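Nucleotidyl transferase (PDB 6PLJ) probably transfers nucleotidyl groups, perhaps in the pseudomurein cell-wall synthesis of a methanogenic archaeon. Local coordinates at residues 54-62 with 223-233; 148-158 with 170-180. All coordinates share one frame; numbering follows the deposited sequence.

Contact 1: residues 54-62 with 223-233; sequences LLPLNGVTV and YSDYLRIRDHF. With EDO (1,2-ethanediol), chain E.
L57 is the bump and helix 223-233 supplies the hollow, lined by Y226, I229, R230 and F233, whose i, i+3, i+4, i+7 spacing puts them on one side of the helix. Segment 54-62 carries a tight beta hairpin, strands 56-57 and 60-61, whose type I' turn from L57 to V60 is fixed by reciprocal backbone bonds between those two residues. With CG anti to the backbone N (chi1 -155°), L57 sends both methyls to the helix. CD1 settles 3.8 Å from R230 CA, close against the helix backbone. CD2 makes a CH-pi contact 4.0 Å from the centroid of the F233 ring, only 13° off its normal, and also touches I229 CG2. N58, modelled like F233 in two conformers, here brings CB to the rim of that ring, 3.7 Å from F233 CD2, with its amide nearly perpendicular to the ring.

A second bump lies two residues earlier. L55 CD1 sits over the centre of the Y226 face, 3.7 Å from its centroid, while the same methyl meets the edge of Y223. M38 and M42 of helix 36-44 pack on both L55 and Y223. The Y226 hydroxyl donates to P56 O at 2.6 Å, in the carbonyl plane and on a lone pair (C=O...OH angle 144°). A leucine in place of Y226 would probably leave P56 O without its hydroxyl partner and L55 CD1 without a flat face to rest on. The proline ring closes in on the same hydroxyl, P56 CG and CD each lying 3.4 Å from Y226 OH.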
loop_
_atom_site.group_PDB
_atom_site.type_symbol
_atom_site.label_atom_id
_atom_site.label_comp_id
_atom_site.label_asym_id
_atom_site.label_seq_id
_atom_site.Cartn_x
_atom_site.Cartn_y
_atom_site.Cartn_z
ATOM N N LEU A 54 6.478 -7.539 -10.146
ATOM C CA LEU A 54 7.190 -8.779 -10.416
ATOM C C LEU A 54 8.697 -8.596 -10.543
ATOM O O LEU A 54 9.423 -9.572 -10.786
ATOM C CB LEU A 54 6.631 -9.398 -11.696
ATOM C CG LEU A 54 5.119 -9.607 -11.727
ATOM C CD1 LEU A 54 4.657 -10.025 -13.122
ATOM C CD2 LEU A 54 4.699 -10.599 -10.670
ATOM N N LEU A 55 9.180 -7.369 -10.373
ATOM C CA LEU A 55 10.610 -7.118 -10.381
ATOM C C LEU A 55 11.276 -7.759 -9.178
ATOM O O LEU A 55 10.672 -7.875 -8.114
ATOM C CB LEU A 55 10.898 -5.616 -10.402
ATOM C CG LEU A 55 10.700 -4.930 -11.753
ATOM C CD1 LEU A 55 10.690 -3.433 -11.535
ATOM C CD2 LEU A 55 11.782 -5.340 -12.733
ATOM N N PRO A 56 12.534 -8.190 -9.339
ATOM C CA PRO A 56 13.184 -8.906 -8.261
ATOM C C PRO A 56 13.623 -7.980 -7.159
ATOM O O PRO A 56 14.139 -6.884 -7.416
ATOM C CB PRO A 56 14.417 -9.510 -8.928
ATOM C CG PRO A 56 14.708 -8.601 -10.047
ATOM C CD PRO A 56 13.369 -8.158 -10.553
ATOM N N LEU A 57 13.452 -8.458 -5.936
ATOM C CA LEU A 57 13.829 -7.735 -4.765
ATOM C C LEU A 57 13.994 -8.720 -3.609
ATOM O O LEU A 57 13.072 -9.495 -3.338
ATOM C CB LEU A 57 12.713 -6.737 -4.442
ATOM C CG LEU A 57 13.106 -5.517 -3.657
ATOM C CD1 LEU A 57 14.024 -4.622 -4.483
ATOM C CD2 LEU A 57 11.828 -4.785 -3.247
ATOM N N ASN A 58 15.167 -8.709 -2.976
ATOM C CA ASN A 58 15.418 -9.494 -1.761
ATOM C C ASN A 58 15.244 -11.011 -2.014
ATOM O O ASN A 58 14.715 -11.735 -1.161
ATOM C CB ASN A 58 14.484 -8.986 -0.640
ATOM C CG ASN A 58 15.102 -9.079 0.749
ATOM O OD1 ASN A 58 16.314 -8.956 0.920
ATOM N ND2 ASN A 58 14.254 -9.255 1.755
ATOM N N GLY A 59 15.671 -11.484 -3.190
ATOM C CA GLY A 59 15.465 -12.889 -3.587
ATOM C C GLY A 59 14.031 -13.283 -3.933
ATOM O O GLY A 59 13.758 -14.441 -4.255
ATOM N N VAL A 60 13.106 -12.324 -3.902
ATOM C CA VAL A 60 11.699 -12.580 -4.222
ATOM C C VAL A 60 11.275 -11.498 -5.219
ATOM O O VAL A 60 12.105 -11.037 -6.003
ATOM C CB VAL A 60 10.825 -12.649 -2.942
ATOM C CG1 VAL A 60 11.203 -13.877 -2.116
ATOM C CG2 VAL A 60 10.936 -11.380 -2.108
ATOM N N THR A 61 9.992 -11.145 -5.245
ATOM C CA THR A 61 9.492 -10.047 -6.062
ATOM C C THR A 61 9.097 -8.867 -5.179
ATOM O O THR A 61 8.934 -8.989 -3.959
ATOM C CB THR A 61 8.232 -10.487 -6.805
ATOM O OG1 THR A 61 7.287 -10.959 -5.844
ATOM C CG2 THR A 61 8.523 -11.597 -7.809
ATOM N N VAL A 62 8.911 -7.721 -5.817
ATOM C CA VAL A 62 8.417 -6.532 -5.143
ATOM C C VAL A 62 7.169 -6.859 -4.331
ATOM O O VAL A 62 7.070 -6.478 -3.178
ATOM C CB VAL A 62 8.143 -5.408 -6.184
ATOM C CG1 VAL A 62 7.244 -4.293 -5.641
ATOM C CG2 VAL A 62 9.463 -4.817 -6.655
ATOM N N TYR A 223 11.026 3.600 -13.162
ATOM C CA TYR A 223 12.017 2.561 -12.976
ATOM C C TYR A 223 13.111 3.019 -12.006
ATOM O O TYR A 223 13.619 2.219 -11.215
ATOM C CB TYR A 223 12.591 2.104 -14.326
ATOM C CG TYR A 223 13.479 0.897 -14.253
ATOM C CD1 TYR A 223 13.000 -0.335 -13.802
ATOM C CD2 TYR A 223 14.811 0.978 -14.645
ATOM C CE1 TYR A 223 13.828 -1.442 -13.733
ATOM C CE2 TYR A 223 15.633 -0.125 -14.589
ATOM C CZ TYR A 223 15.146 -1.322 -14.134
ATOM O OH TYR A 223 16.008 -2.385 -14.091
ATOM N N SER A 224 13.447 4.305 -12.051
ATOM C CA SER A 224 14.422 4.886 -11.110
ATOM C C SER A 224 14.011 4.680 -9.648
ATOM O O SER A 224 14.867 4.536 -8.791
ATOM C CB SER A 224 14.660 6.359 -11.418
ATOM O OG SER A 224 13.475 7.117 -11.348
ATOM N N ASP A 225 12.707 4.669 -9.372
ATOM C CA ASP A 225 12.214 4.413 -8.009
ATOM C C ASP A 225 12.535 2.996 -7.578
ATOM O O ASP A 225 12.930 2.749 -6.442
ATOM C CB ASP A 225 10.698 4.606 -7.930
ATOM C CG ASP A 225 10.255 6.027 -8.236
ATOM O OD1 ASP A 225 10.939 6.985 -7.803
ATOM O OD2 ASP A 225 9.177 6.192 -8.858
ATOM N N TYR A 226 12.349 2.043 -8.491
ATOM C CA TYR A 226 12.716 0.669 -8.201
ATOM C C TYR A 226 14.227 0.543 -7.938
ATOM O O TYR A 226 14.650 -0.101 -6.988
ATOM C CB TYR A 226 12.305 -0.256 -9.336
ATOM C CG TYR A 226 12.996 -1.578 -9.339
ATOM C CD1 TYR A 226 12.629 -2.584 -8.441
ATOM C CD2 TYR A 226 14.024 -1.847 -10.245
ATOM C CE1 TYR A 226 13.255 -3.808 -8.438
ATOM C CE2 TYR A 226 14.654 -3.075 -10.250
ATOM C CZ TYR A 226 14.263 -4.056 -9.356
ATOM O OH TYR A 226 14.867 -5.297 -9.370
ATOM N N LEU A 227 15.030 1.206 -8.762
ATOM C CA LEU A 227 16.474 1.092 -8.597
ATOM C C LEU A 227 16.911 1.671 -7.263
ATOM O O LEU A 227 17.791 1.122 -6.611
ATOM C CB LEU A 227 17.221 1.765 -9.740
ATOM C CG LEU A 227 16.973 1.145 -11.122
ATOM C CD1 LEU A 227 17.671 1.983 -12.175
ATOM C CD2 LEU A 227 17.434 -0.291 -11.170
ATOM N N ARG A 228 16.272 2.763 -6.866
ATOM C CA ARG A 228 16.520 3.380 -5.560
ATOM C C ARG A 228 16.197 2.415 -4.410
ATOM O O ARG A 228 16.963 2.262 -3.472
ATOM C CB ARG A 228 15.720 4.662 -5.444
ATOM C CG ARG A 228 15.913 5.399 -4.140
ATOM C CD ARG A 228 15.037 6.622 -4.056
ATOM N NE ARG A 228 15.152 7.212 -2.729
ATOM C CZ ARG A 228 14.456 8.243 -2.281
ATOM N NH1 ARG A 228 13.538 8.837 -3.041
ATOM N NH2 ARG A 228 14.666 8.678 -1.037
ATOM N N ILE A 229 15.053 1.751 -4.495
ATOM C CA ILE A 229 14.670 0.775 -3.497
ATOM C C ILE A 229 15.625 -0.413 -3.510
ATOM O O ILE A 229 16.060 -0.874 -2.461
ATOM C CB ILE A 229 13.215 0.309 -3.710
ATOM C CG1 ILE A 229 12.264 1.452 -3.369
ATOM C CG2 ILE A 229 12.921 -0.939 -2.883
ATOM C CD1 ILE A 229 10.869 1.290 -3.933
ATOM N N ARG A 230 15.948 -0.897 -4.697
ATOM C CA ARG A 230 16.857 -2.056 -4.806
ATOM C C ARG A 230 18.203 -1.712 -4.155
ATOM O O ARG A 230 18.738 -2.531 -3.492
ATOM C CB ARG A 230 17.012 -2.483 -6.271
ATOM C CG ARG A 230 17.976 -3.637 -6.497
ATOM C CD ARG A 230 18.117 -3.974 -7.984
ATOM N NE ARG A 230 19.106 -3.124 -8.618
ATOM C CZ ARG A 230 19.386 -3.095 -9.917
ATOM N NH1 ARG A 230 20.311 -2.263 -10.362
ATOM N NH2 ARG A 230 18.733 -3.866 -10.769
ATOM N N ASP A 231 18.705 -0.511 -4.400
ATOM C CA ASP A 231 19.983 -0.097 -3.801
ATOM C C ASP A 231 19.926 -0.103 -2.274
ATOM O O ASP A 231 20.896 -0.498 -1.607
ATOM C CB ASP A 231 20.408 1.283 -4.307
ATOM C CG ASP A 231 20.872 1.266 -5.762
ATOM O OD1 ASP A 231 21.109 0.181 -6.337
ATOM O OD2 ASP A 231 20.977 2.367 -6.329
ATOM N N HIS A 232 18.799 0.329 -1.719
ATOM C CA HIS A 232 18.594 0.278 -0.268
ATOM C C HIS A 232 18.609 -1.156 0.264
ATOM O O HIS A 232 19.252 -1.435 1.277
ATOM C CB HIS A 232 17.274 0.959 0.077
ATOM C CG HIS A 232 16.750 0.647 1.437
ATOM N ND1 HIS A 232 17.356 1.087 2.587
ATOM C CD2 HIS A 232 15.637 -0.014 1.824
ATOM C CE1 HIS A 232 16.645 0.696 3.633
ATOM N NE2 HIS A 232 15.599 0.020 3.194
ATOM N N PHE A 233 17.880 -2.036 -0.425
ATOM C CA PHE A 233 17.810 -3.459 -0.076
ATOM C C PHE A 233 19.201 -4.112 -0.140
ATOM O O PHE A 233 19.590 -4.828 0.790
ATOM C CB PHE A 233 16.797 -4.189 -0.975
ATOM C CG PHE A 233 15.381 -4.179 -0.440
ATOM C CD1 PHE A 233 14.666 -3.001 -0.336
ATOM C CD2 PHE A 233 14.767 -5.360 -0.051
ATOM C CE1 PHE A 233 13.378 -2.992 0.165
ATOM C CE2 PHE A 233 13.475 -5.360 0.441
ATOM C CZ PHE A 233 12.777 -4.177 0.545
HETATM C C1 EDO E . 20.987 3.034 -10.097
HETATM O O1 EDO E . 21.310 2.188 -8.991
HETATM C C2 EDO E . 20.332 4.299 -9.568
HETATM O O2 EDO E . 19.814 4.043 -8.255
#

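Contact 2: residues 148-158 with 170-180; sequences ADGSTVSILAR and IGMPLAAGADL. With EDO (1,2-ethanediol), chain B.
I155 and I170 cross at about a right angle and meet methyl to methyl, CD1 to CD1 at 3.8 Å. Their first torsions differ: I155 holds CG1 anti to the backbone N (chi1 -169°), whereas I170 folds CG1 between the backbone N and the carbonyl carbon (chi1 64°), which leaves its CG2 branch to press on L156 O and the start of R158. I155 CD1 also rests against G171 O, a buried carbonyl with no polar partner in the model. Farther along, V153 CG2 lies 3.9 Å from A176 CB and 3.8 Å from L180 CD2, the V153 and L180 side chains crossing nearly at right angles.

These residues belong to adjacent antiparallel strands, 152-157 and 174-177 (176° between their directions), within the mixed sheet of an alpha/beta nucleotidyltransferase fold; 174-177 runs against both its neighbours, 125-130 and 152-157. S154 and A175 form the hydrogen-bonded pair, S154 N to A175 O at 2.9 Å and A175 N to S154 O at 2.8 Å; I155 and L174 form the non-hydrogen-bonded one. The face bearing V153, I155 and L174 is covered by helix 192-201.

On the face of S154 and A175, helix 138-147 packs over S154, L156 and P173, and S154 OG bonds I144 O. L156 CD2 approaches P173 CD to 3.7 Å, the two side chains slanting across each other. The same residues are tied by L156 N to P173 O at 3.1 Å, beside the cis peptide that precedes P173. Beyond the paired residues water bridges the two segments: one molecule accepts from G171 N and donates to both L156 O and M172 O, another accepts from L180 N and donates to G150 O.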
loop_
_atom_site.group_PDB
_atom_site.type_symbol
_atom_site.label_atom_id
_atom_site.label_comp_id
_atom_site.label_asym_id
_atom_site.label_seq_id
_atom_site.Cartn_x
_atom_site.Cartn_y
_atom_site.Cartn_z
ATOM N N ALA A 148 -4.209 4.055 14.573
ATOM C CA ALA A 148 -5.538 4.129 13.996
ATOM C C ALA A 148 -6.551 3.745 15.073
ATOM O O ALA A 148 -6.242 2.977 15.974
ATOM C CB ALA A 148 -5.648 3.179 12.817
ATOM N N ASP A 149 -7.744 4.306 14.970
ATOM C CA ASP A 149 -8.900 3.827 15.741
ATOM C C ASP A 149 -10.158 4.121 14.940
ATOM O O ASP A 149 -10.056 4.494 13.775
ATOM C CB ASP A 149 -8.903 4.392 17.177
ATOM C CG ASP A 149 -9.170 5.886 17.256
ATOM O OD1 ASP A 149 -9.693 6.511 16.312
ATOM O OD2 ASP A 149 -8.868 6.449 18.326
ATOM N N GLY A 150 -11.341 3.944 15.529
ATOM C CA GLY A 150 -12.595 4.155 14.798
ATOM C C GLY A 150 -12.699 5.473 14.051
ATOM O O GLY A 150 -13.158 5.505 12.908
ATOM N N SER A 151 -12.244 6.554 14.681
ATOM C CA SER A 151 -12.353 7.889 14.100
ATOM C C SER A 151 -11.015 8.561 13.790
ATOM O O SER A 151 -10.985 9.743 13.486
ATOM C CB SER A 151 -13.176 8.766 15.043
ATOM O OG SER A 151 -14.466 8.200 15.185
ATOM N N THR A 152 -9.910 7.833 13.903
ATOM C CA THR A 152 -8.592 8.388 13.581
ATOM C C THR A 152 -7.957 7.595 12.468
ATOM O O THR A 152 -7.913 6.358 12.519
ATOM C CB THR A 152 -7.668 8.351 14.806
ATOM O OG1 THR A 152 -8.310 9.041 15.882
ATOM C CG2 THR A 152 -6.329 9.015 14.516
ATOM N N VAL A 153 -7.473 8.325 11.472
ATOM C CA VAL A 153 -6.714 7.746 10.374
ATOM C C VAL A 153 -5.259 8.024 10.675
ATOM O O VAL A 153 -4.896 9.148 11.070
ATOM C CB VAL A 153 -7.124 8.343 9.018
ATOM C CG1 VAL A 153 -6.306 7.732 7.885
ATOM C CG2 VAL A 153 -8.617 8.129 8.757
ATOM N N SER A 154 -4.423 7.004 10.533
ATOM C CA SER A 154 -2.990 7.144 10.722
ATOM C C SER A 154 -2.342 6.880 9.382
ATOM O O SER A 154 -2.868 6.131 8.570
ATOM C CB SER A 154 -2.493 6.162 11.771
ATOM O OG SER A 154 -2.752 4.840 11.352
ATOM N N ILE A 155 -1.213 7.520 9.135
ATOM C CA ILE A 155 -0.612 7.491 7.804
ATOM C C ILE A 155 0.878 7.721 7.872
ATOM O O ILE A 155 1.361 8.382 8.797
ATOM C CB ILE A 155 -1.295 8.562 6.923
ATOM C CG1 ILE A 155 -0.900 8.416 5.451
ATOM C CG2 ILE A 155 -1.028 9.978 7.453
ATOM C CD1 ILE A 155 -1.857 9.137 4.543
ATOM N N LEU A 156 1.600 7.157 6.902
ATOM C CA LEU A 156 3.034 7.416 6.784
ATOM C C LEU A 156 3.225 8.874 6.372
ATOM O O LEU A 156 2.760 9.303 5.332
ATOM C CB LEU A 156 3.680 6.477 5.763
ATOM C CG LEU A 156 5.206 6.568 5.623
ATOM C CD1 LEU A 156 5.875 6.191 6.928
ATOM C CD2 LEU A 156 5.696 5.685 4.480
ATOM N N ALA A 157 3.913 9.620 7.225
ATOM C CA ALA A 157 4.090 11.057 7.047
ATOM C C ALA A 157 5.283 11.321 6.143
ATOM O O ALA A 157 6.200 10.504 6.028
ATOM C CB ALA A 157 4.308 11.719 8.396
ATOM N N ARG A 158 5.253 12.478 5.502
ATOM C CA ARG A 158 6.356 12.943 4.665
ATOM C C ARG A 158 7.470 13.526 5.536
ATOM O O ARG A 158 8.633 13.534 5.134
ATOM C CB ARG A 158 5.817 13.963 3.656
ATOM C CG ARG A 158 6.816 14.584 2.709
ATOM C CD ARG A 158 7.531 13.568 1.833
ATOM N NE ARG A 158 6.647 12.798 0.951
ATOM C CZ ARG A 158 7.076 12.000 -0.039
ATOM N NH1 ARG A 158 8.381 11.838 -0.274
ATOM N NH2 ARG A 158 6.207 11.343 -0.793
ATOM N N ILE A 170 1.674 12.719 0.852
ATOM C CA ILE A 170 1.331 11.473 1.536
ATOM C C ILE A 170 0.212 10.708 0.830
ATOM O O ILE A 170 -0.496 11.243 -0.023
ATOM C CB ILE A 170 0.994 11.687 3.025
ATOM C CG1 ILE A 170 -0.257 12.554 3.206
ATOM C CG2 ILE A 170 2.200 12.263 3.753
ATOM C CD1 ILE A 170 -0.639 12.772 4.654
ATOM N N GLY A 171 0.073 9.437 1.188
ATOM C CA GLY A 171 -0.936 8.607 0.566
ATOM C C GLY A 171 -1.072 7.282 1.237
ATOM O O GLY A 171 -2.103 7.005 1.851
ATOM N N MET A 172 -0.018 6.473 1.108
ATOM C CA MET A 172 0.050 5.128 1.671
ATOM C C MET A 172 1.394 4.898 2.345
ATOM O O MET A 172 2.364 5.620 2.094
ATOM C CB MET A 172 -0.099 4.091 0.564
ATOM C CG MET A 172 -1.340 4.252 -0.278
ATOM S SD MET A 172 -2.742 3.720 0.700
ATOM C CE MET A 172 -2.765 2.002 0.221
ATOM N N PRO A 173 1.473 3.900 3.226
ATOM C CA PRO A 173 0.391 3.120 3.847
ATOM C C PRO A 173 -0.389 3.973 4.849
ATOM O O PRO A 173 0.105 4.995 5.333
ATOM C CB PRO A 173 1.141 2.018 4.569
ATOM C CG PRO A 173 2.448 2.623 4.892
ATOM C CD PRO A 173 2.790 3.470 3.725
ATOM N N LEU A 174 -1.602 3.543 5.155
ATOM C CA LEU A 174 -2.423 4.211 6.156
ATOM C C LEU A 174 -3.187 3.143 6.897
ATOM O O LEU A 174 -3.279 1.995 6.440
ATOM C CB LEU A 174 -3.374 5.244 5.515
ATOM C CG LEU A 174 -4.410 4.731 4.511
ATOM C CD1 LEU A 174 -5.618 4.081 5.186
ATOM C CD2 LEU A 174 -4.873 5.840 3.575
ATOM N N ALA A 175 -3.731 3.505 8.045
ATOM C CA ALA A 175 -4.624 2.600 8.762
ATOM C C ALA A 175 -5.812 3.400 9.247
ATOM O O ALA A 175 -5.689 4.574 9.588
ATOM C CB ALA A 175 -3.918 1.914 9.907
ATOM N N ALA A 176 -6.967 2.754 9.283
ATOM C CA ALA A 176 -8.182 3.423 9.702
ATOM C C ALA A 176 -9.208 2.399 10.121
ATOM O O ALA A 176 -9.124 1.235 9.756
ATOM C CB ALA A 176 -8.744 4.270 8.568
ATOM N N GLY A 177 -10.217 2.871 10.842
ATOM C CA GLY A 177 -11.393 2.047 11.103
ATOM C C GLY A 177 -12.048 1.574 9.822
ATOM O O GLY A 177 -12.157 2.320 8.848
ATOM N N ALA A 178 -12.474 0.311 9.810
ATOM C CA ALA A 178 -13.126 -0.264 8.647
ATOM C C ALA A 178 -14.415 0.493 8.300
ATOM O O ALA A 178 -14.657 0.758 7.134
ATOM C CB ALA A 178 -13.411 -1.749 8.851
ATOM N N ASP A 179 -15.223 0.880 9.297
ATOM C CA ASP A 179 -16.467 1.596 8.985
ATOM C C ASP A 179 -16.140 2.930 8.317
ATOM O O ASP A 179 -16.813 3.318 7.370
ATOM C CB ASP A 179 -17.296 1.915 10.230
ATOM C CG ASP A 179 -18.008 0.728 10.814
ATOM O OD1 ASP A 179 -18.120 -0.330 10.160
ATOM O OD2 ASP A 179 -18.504 0.890 11.962
ATOM N N LEU A 180 -15.123 3.631 8.819
ATOM C CA LEU A 180 -14.726 4.915 8.235
ATOM C C LEU A 180 -14.268 4.709 6.796
ATOM O O LEU A 180 -14.633 5.479 5.897
ATOM C CB LEU A 180 -13.633 5.573 9.071
ATOM C CG LEU A 180 -13.153 6.948 8.576
ATOM C CD1 LEU A 180 -12.791 7.843 9.747
ATOM C CD2 LEU A 180 -11.990 6.847 7.599
HETATM C C1 EDO B . 3.455 7.266 -0.699
HETATM O O1 EDO B . 2.045 7.142 -0.986
HETATM C C2 EDO B . 3.806 8.733 -0.552
HETATM O O2 EDO B . 3.586 9.369 -1.816
HETATM O O HOH W 1 -10.515 5.672 11.325
HETATM O O HOH W 2 -14.440 3.240 11.727
HETATM O O HOH W 3 2.168 8.429 2.797
#

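Contact 2 is the core of the pair: 13 of its 20 touching residues are buried, it covers 743 Å², and it joins two neighbouring strands of the main sheet. Contact 1 is peripheral and only partly buried, at 402 Å², and docks a separate small hairpin on the helix near the C-terminus. They share no element and lie on opposite sides of the chain's centre; the centres of contact 1 and contact 2 are about 26 Å apart. The chemistry follows the place. Residues 148-158 and 170-180 pair through backbone bonds, with aliphatic packing between helices; residues 54-62 and 223-233 rely on methyls against aromatic rings and a single tyrosine hydroxyl bond.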